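Local coordinates for protein phytoene synthase (Enterococcus hirae, PDB 5IYS) that probably condenses two prenyl diphosphates head to head, as squalene and phytoene synthases do, using magnesium ions bound to aspartates, at residues A[7-19]-A[87-99]. Numbering follows the deposited sequence.
Sequences DPFQEYQKDFAYC and PVWRALSVVFDNF
Phe16 and Ala91 show how a small residue lets a large ring settle close to a neighbouring helix. Where the axes of helices 13-19 and 87-98 approach to 8.4 Å and cross at -110°, Ala91 CB lies over one face of the Phe16 ring, 3.7 Å from Phe16 CE1. Phe9 CE2 lies over the opposite face, toward the rim. The edge of the same ring runs into the valines one turn further on: Phe16 CZ is 3.9 Å from Val94 CB, and Val95 CG2 lies beside CE1 near the ring plane. The two methyls of Val94 then diverge, CG1 to Pro8 CB and the face of Phe9, CG2 to Tyr12 CD2 at 3.6 Å. At the start of helix 87-98, Pro87 CG sits over the centre of the Tyr18 ring, 6° off its normal, and Val88 CG2 meets the edge of that ring.

Within this packed part, the buried carboxylate of Asp15 is met by a partly exposed arginine. A bend at chi3 (-49°) brings the Arg90 guanidinium side-on to Asp15: NH2 reaches OD1 at 2.7 Å, nearly straight, and NE reaches OD2 at 2.9 Å. Both oxygens are met from above the carboxylate plane. Asn85 accepts from Arg90 NH1, helping fix the group's rotation. The solvent side is looser: Pro8 and Tyr12 are partly exposed, and exposed Asn98 touches Phe9 through ND2.

The contact joins the N-terminal helices to helix 87-98 away from the magnesium site. Its chemistry implies an apolar interface with a two-bond salt bridge built into it, whose paired charges probably favour an ionised Asp15 despite its burial.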
loop_
_atom_site.group_PDB
_atom_site.type_symbol
_atom_site.label_atom_id
_atom_site.label_comp_id
_atom_site.label_asym_id
_atom_site.label_seq_id
_atom_site.Cartn_x
_atom_site.Cartn_y
_atom_site.Cartn_z
ATOM N N ASP A 7 21.889 7.471 21.027
ATOM C CA ASP A 7 21.440 6.635 19.884
ATOM C C ASP A 7 19.910 6.582 19.940
ATOM O O ASP A 7 19.343 5.910 20.806
ATOM C CB ASP A 7 22.050 5.228 20.026
ATOM C CG ASP A 7 21.560 4.268 18.982
ATOM O OD1 ASP A 7 20.597 4.633 18.276
ATOM O OD2 ASP A 7 22.144 3.159 18.844
ATOM N N PRO A 8 19.241 7.307 19.031
ATOM C CA PRO A 8 17.782 7.474 19.143
ATOM C C PRO A 8 17.005 6.176 18.923
ATOM O O PRO A 8 15.884 6.047 19.421
ATOM C CB PRO A 8 17.451 8.542 18.093
ATOM C CG PRO A 8 18.587 8.503 17.120
ATOM C CD PRO A 8 19.805 8.029 17.884
ATOM N N PHE A 9 17.640 5.174 18.308
ATOM C CA PHE A 9 17.011 3.864 18.174
ATOM C C PHE A 9 17.108 3.034 19.444
ATOM O O PHE A 9 16.375 2.052 19.623
ATOM C CB PHE A 9 17.524 3.105 16.938
ATOM C CG PHE A 9 17.114 3.730 15.632
ATOM C CD1 PHE A 9 17.892 4.699 15.025
ATOM C CD2 PHE A 9 15.925 3.358 15.004
ATOM C CE1 PHE A 9 17.486 5.340 13.866
ATOM C CE2 PHE A 9 15.514 3.992 13.835
ATOM C CZ PHE A 9 16.303 4.949 13.234
ATOM N N GLN A 10 17.999 3.433 20.349
ATOM C CA GLN A 10 18.016 2.821 21.658
ATOM C C GLN A 10 17.060 3.607 22.551
ATOM O O GLN A 10 16.242 3.022 23.269
ATOM C CB GLN A 10 19.447 2.782 22.227
ATOM C CG GLN A 10 19.584 2.256 23.644
ATOM C CD GLN A 10 20.874 2.714 24.332
ATOM O OE1 GLN A 10 21.453 1.973 25.134
ATOM N NE2 GLN A 10 21.310 3.948 24.051
ATOM N N GLU A 11 17.155 4.932 22.493
ATOM C CA GLU A 11 16.321 5.783 23.339
ATOM C C GLU A 11 14.831 5.461 23.168
ATOM O O GLU A 11 14.102 5.292 24.152
ATOM C CB GLU A 11 16.551 7.266 23.039
ATOM C CG GLU A 11 15.757 8.155 23.997
ATOM C CD GLU A 11 16.120 9.626 23.908
ATOM O OE1 GLU A 11 17.104 9.944 23.207
ATOM O OE2 GLU A 11 15.414 10.461 24.525
ATOM N N TYR A 12 14.425 5.306 21.909
ATOM C CA TYR A 12 13.041 5.032 21.524
ATOM C C TYR A 12 12.811 3.597 21.071
ATOM O O TYR A 12 11.855 3.319 20.340
ATOM C CB TYR A 12 12.594 6.000 20.427
ATOM C CG TYR A 12 12.637 7.422 20.895
ATOM C CD1 TYR A 12 11.605 7.939 21.677
ATOM C CD2 TYR A 12 13.762 8.214 20.669
ATOM C CE1 TYR A 12 11.653 9.239 22.157
ATOM C CE2 TYR A 12 13.806 9.542 21.119
ATOM C CZ TYR A 12 12.755 10.032 21.878
ATOM O OH TYR A 12 12.767 11.332 22.316
ATOM N N GLN A 13 13.564 2.666 21.651
ATOM C CA GLN A 13 13.452 1.286 21.197
ATOM C C GLN A 13 12.081 0.687 21.453
ATOM O O GLN A 13 11.573 -0.003 20.586
ATOM C CB GLN A 13 14.597 0.385 21.660
ATOM C CG GLN A 13 14.196 -0.712 22.657
ATOM C CD GLN A 13 15.419 -1.472 23.195
ATOM O OE1 GLN A 13 15.959 -1.145 24.259
ATOM N NE2 GLN A 13 15.904 -2.434 22.415
ATOM N N LYS A 14 11.428 1.022 22.564
ATOM C CA LYS A 14 10.073 0.524 22.784
ATOM C C LYS A 14 9.070 1.052 21.773
ATOM O O LYS A 14 8.125 0.366 21.414
ATOM C CB LYS A 14 9.581 0.838 24.194
ATOM C CG LYS A 14 10.214 -0.074 25.278
ATOM C CD LYS A 14 9.603 0.219 26.656
ATOM C CE LYS A 14 10.635 0.068 27.769
ATOM N NZ LYS A 14 10.945 -1.363 28.083
ATOM N N ASP A 15 9.196 2.320 21.405
ATOM C CA ASP A 15 8.320 2.865 20.374
ATOM C C ASP A 15 8.501 2.168 19.026
ATOM O O ASP A 15 7.519 1.836 18.371
ATOM C CB ASP A 15 8.479 4.390 20.267
ATOM C CG ASP A 15 8.223 5.080 21.604
ATOM O OD1 ASP A 15 7.332 4.631 22.359
ATOM O OD2 ASP A 15 8.992 5.986 21.963
ATOM N N PHE A 16 9.746 1.949 18.606
ATOM C CA PHE A 16 9.987 1.190 17.378
ATOM C C PHE A 16 9.524 -0.254 17.507
ATOM O O PHE A 16 8.935 -0.798 16.585
ATOM C CB PHE A 16 11.462 1.249 16.987
ATOM C CG PHE A 16 11.822 2.522 16.273
ATOM C CD1 PHE A 16 11.192 2.834 15.075
ATOM C CD2 PHE A 16 12.615 3.485 16.894
ATOM C CE1 PHE A 16 11.512 4.015 14.404
ATOM C CE2 PHE A 16 12.858 4.732 16.263
ATOM C CZ PHE A 16 12.250 5.014 15.054
ATOM N N ALA A 17 9.651 -0.825 18.704
ATOM C CA ALA A 17 9.122 -2.189 18.941
ATOM C C ALA A 17 7.614 -2.199 18.819
ATOM O O ALA A 17 7.036 -3.108 18.214
ATOM C CB ALA A 17 9.557 -2.749 20.305
ATOM N N TYR A 18 6.972 -1.155 19.335
ATOM C CA TYR A 18 5.535 -1.035 19.190
ATOM C C TYR A 18 5.110 -1.082 17.722
ATOM O O TYR A 18 4.174 -1.800 17.337
ATOM C CB TYR A 18 5.057 0.249 19.860
ATOM C CG TYR A 18 3.606 0.552 19.625
ATOM C CD1 TYR A 18 2.633 0.136 20.532
ATOM C CD2 TYR A 18 3.211 1.307 18.538
ATOM C CE1 TYR A 18 1.302 0.445 20.332
ATOM C CE2 TYR A 18 1.885 1.622 18.329
ATOM C CZ TYR A 18 0.940 1.203 19.236
ATOM O OH TYR A 18 -0.378 1.528 18.994
ATOM N N CYS A 19 5.753 -0.244 16.906
ATOM C CA CYS A 19 5.512 -0.274 15.464
ATOM C C CYS A 19 5.855 -1.603 14.781
ATOM O O CYS A 19 5.099 -2.069 13.932
ATOM C CB CYS A 19 6.238 0.897 14.777
ATOM S SG CYS A 19 5.812 2.533 15.451
ATOM N N PRO A 87 3.543 6.698 20.915
ATOM C CA PRO A 87 4.634 5.853 20.409
ATOM C C PRO A 87 4.889 6.015 18.912
ATOM O O PRO A 87 6.046 5.995 18.493
ATOM C CB PRO A 87 4.170 4.418 20.683
ATOM C CG PRO A 87 2.788 4.512 21.247
ATOM C CD PRO A 87 2.493 5.931 21.612
ATOM N N VAL A 88 3.813 6.033 18.123
ATOM C CA VAL A 88 3.930 6.108 16.679
ATOM C C VAL A 88 4.508 7.443 16.275
ATOM O O VAL A 88 5.439 7.503 15.486
ATOM C CB VAL A 88 2.575 5.868 15.973
ATOM C CG1 VAL A 88 2.695 6.086 14.453
ATOM C CG2 VAL A 88 2.102 4.449 16.213
ATOM N N TRP A 89 4.068 8.502 16.940
ATOM C CA TRP A 89 4.565 9.842 16.629
ATOM C C TRP A 89 5.990 10.060 17.118
ATOM O O TRP A 89 6.791 10.663 16.403
ATOM C CB TRP A 89 3.633 10.917 17.213
ATOM C CG TRP A 89 2.350 11.033 16.435
ATOM C CD1 TRP A 89 1.104 10.691 16.859
ATOM C CD2 TRP A 89 2.207 11.462 15.067
ATOM N NE1 TRP A 89 0.179 10.932 15.869
ATOM C CE2 TRP A 89 0.839 11.376 14.744
ATOM C CE3 TRP A 89 3.111 11.884 14.083
ATOM C CZ2 TRP A 89 0.339 11.784 13.496
ATOM C CZ3 TRP A 89 2.629 12.261 12.834
ATOM C CH2 TRP A 89 1.255 12.174 12.537
ATOM N N ARG A 90 6.351 9.422 18.234
ATOM C CA ARG A 90 7.731 9.511 18.739
ATOM C C ARG A 90 8.705 8.757 17.812
ATOM O O ARG A 90 9.780 9.278 17.446
ATOM C CB ARG A 90 7.859 8.998 20.185
ATOM C CG ARG A 90 7.337 10.009 21.258
ATOM C CD ARG A 90 7.601 9.511 22.655
ATOM N NE ARG A 90 7.173 8.130 22.843
ATOM C CZ ARG A 90 6.114 7.761 23.562
ATOM N NH1 ARG A 90 5.403 8.679 24.193
ATOM N NH2 ARG A 90 5.782 6.474 23.672
ATOM N N ALA A 91 8.296 7.574 17.360
ATOM C CA ALA A 91 9.112 6.847 16.366
ATOM C C ALA A 91 9.208 7.664 15.078
ATOM O O ALA A 91 10.297 7.823 14.514
ATOM C CB ALA A 91 8.479 5.462 16.063
ATOM N N LEU A 92 8.083 8.219 14.620
ATOM C CA LEU A 92 8.137 9.071 13.431
ATOM C C LEU A 92 9.008 10.300 13.581
ATOM O O LEU A 92 9.706 10.671 12.638
ATOM C CB LEU A 92 6.754 9.469 12.904
ATOM C CG LEU A 92 5.924 8.363 12.234
ATOM C CD1 LEU A 92 4.542 8.967 11.993
ATOM C CD2 LEU A 92 6.612 7.874 10.935
ATOM N N SER A 93 9.033 10.906 14.764
ATOM C CA SER A 93 9.937 12.031 14.992
ATOM C C SER A 93 11.398 11.648 14.761
ATOM O O SER A 93 12.187 12.424 14.209
ATOM C CB SER A 93 9.789 12.558 16.421
ATOM O OG SER A 93 10.483 13.788 16.554
ATOM N N VAL A 94 11.807 10.476 15.234
ATOM C CA VAL A 94 13.162 9.991 14.921
ATOM C C VAL A 94 13.454 9.789 13.434
ATOM O O VAL A 94 14.516 10.178 12.916
ATOM C CB VAL A 94 13.463 8.663 15.674
ATOM C CG1 VAL A 94 14.817 8.113 15.239
ATOM C CG2 VAL A 94 13.437 8.875 17.170
ATOM N N VAL A 95 12.476 9.234 12.715
ATOM C CA VAL A 95 12.627 9.087 11.278
ATOM C C VAL A 95 12.762 10.449 10.592
ATOM O O VAL A 95 13.638 10.635 9.738
ATOM C CB VAL A 95 11.468 8.247 10.667
ATOM C CG1 VAL A 95 11.729 8.003 9.197
ATOM C CG2 VAL A 95 11.330 6.869 11.393
ATOM N N PHE A 96 11.861 11.372 10.929
ATOM C CA PHE A 96 11.909 12.738 10.386
ATOM C C PHE A 96 13.187 13.491 10.789
ATOM O O PHE A 96 13.724 14.265 9.988
ATOM C CB PHE A 96 10.702 13.567 10.836
ATOM C CG PHE A 96 9.502 13.470 9.911
ATOM C CD1 PHE A 96 8.808 12.276 9.793
ATOM C CD2 PHE A 96 9.143 14.541 9.082
ATOM C CE1 PHE A 96 7.674 12.162 8.990
ATOM C CE2 PHE A 96 8.041 14.426 8.184
ATOM C CZ PHE A 96 7.310 13.230 8.146
ATOM N N ASP A 97 13.765 13.163 11.941
ATOM C CA ASP A 97 15.073 13.715 12.317
ATOM C C ASP A 97 16.219 13.197 11.456
ATOM O O ASP A 97 17.262 13.880 11.324
ATOM C CB ASP A 97 15.425 13.394 13.769
ATOM C CG ASP A 97 14.723 14.294 14.768
ATOM O OD1 ASP A 97 14.029 15.264 14.374
ATOM O OD2 ASP A 97 14.853 13.998 15.975
ATOM N N ASN A 98 16.099 11.936 11.043
ATOM C CA ASN A 98 17.210 11.212 10.422
ATOM C C ASN A 98 17.221 11.248 8.902
ATOM O O ASN A 98 18.241 10.947 8.292
ATOM C CB ASN A 98 17.238 9.740 10.870
ATOM C CG ASN A 98 17.671 9.555 12.337
ATOM O OD1 ASN A 98 18.152 10.471 13.004
ATOM N ND2 ASN A 98 17.440 8.350 12.856
ATOM N N PHE A 99 16.046 11.392 8.290
ATOM C CA PHE A 99 15.906 11.359 6.827
ATOM C C PHE A 99 15.080 12.573 6.413
ATOM O O PHE A 99 14.313 13.075 7.229
ATOM C CB PHE A 99 15.180 10.075 6.402
ATOM C CG PHE A 99 15.970 8.823 6.689
ATOM C CD1 PHE A 99 16.934 8.378 5.798
ATOM C CD2 PHE A 99 15.745 8.095 7.852
ATOM C CE1 PHE A 99 17.671 7.222 6.078
ATOM C CE2 PHE A 99 16.499 6.981 8.149
ATOM C CZ PHE A 99 17.466 6.550 7.266
#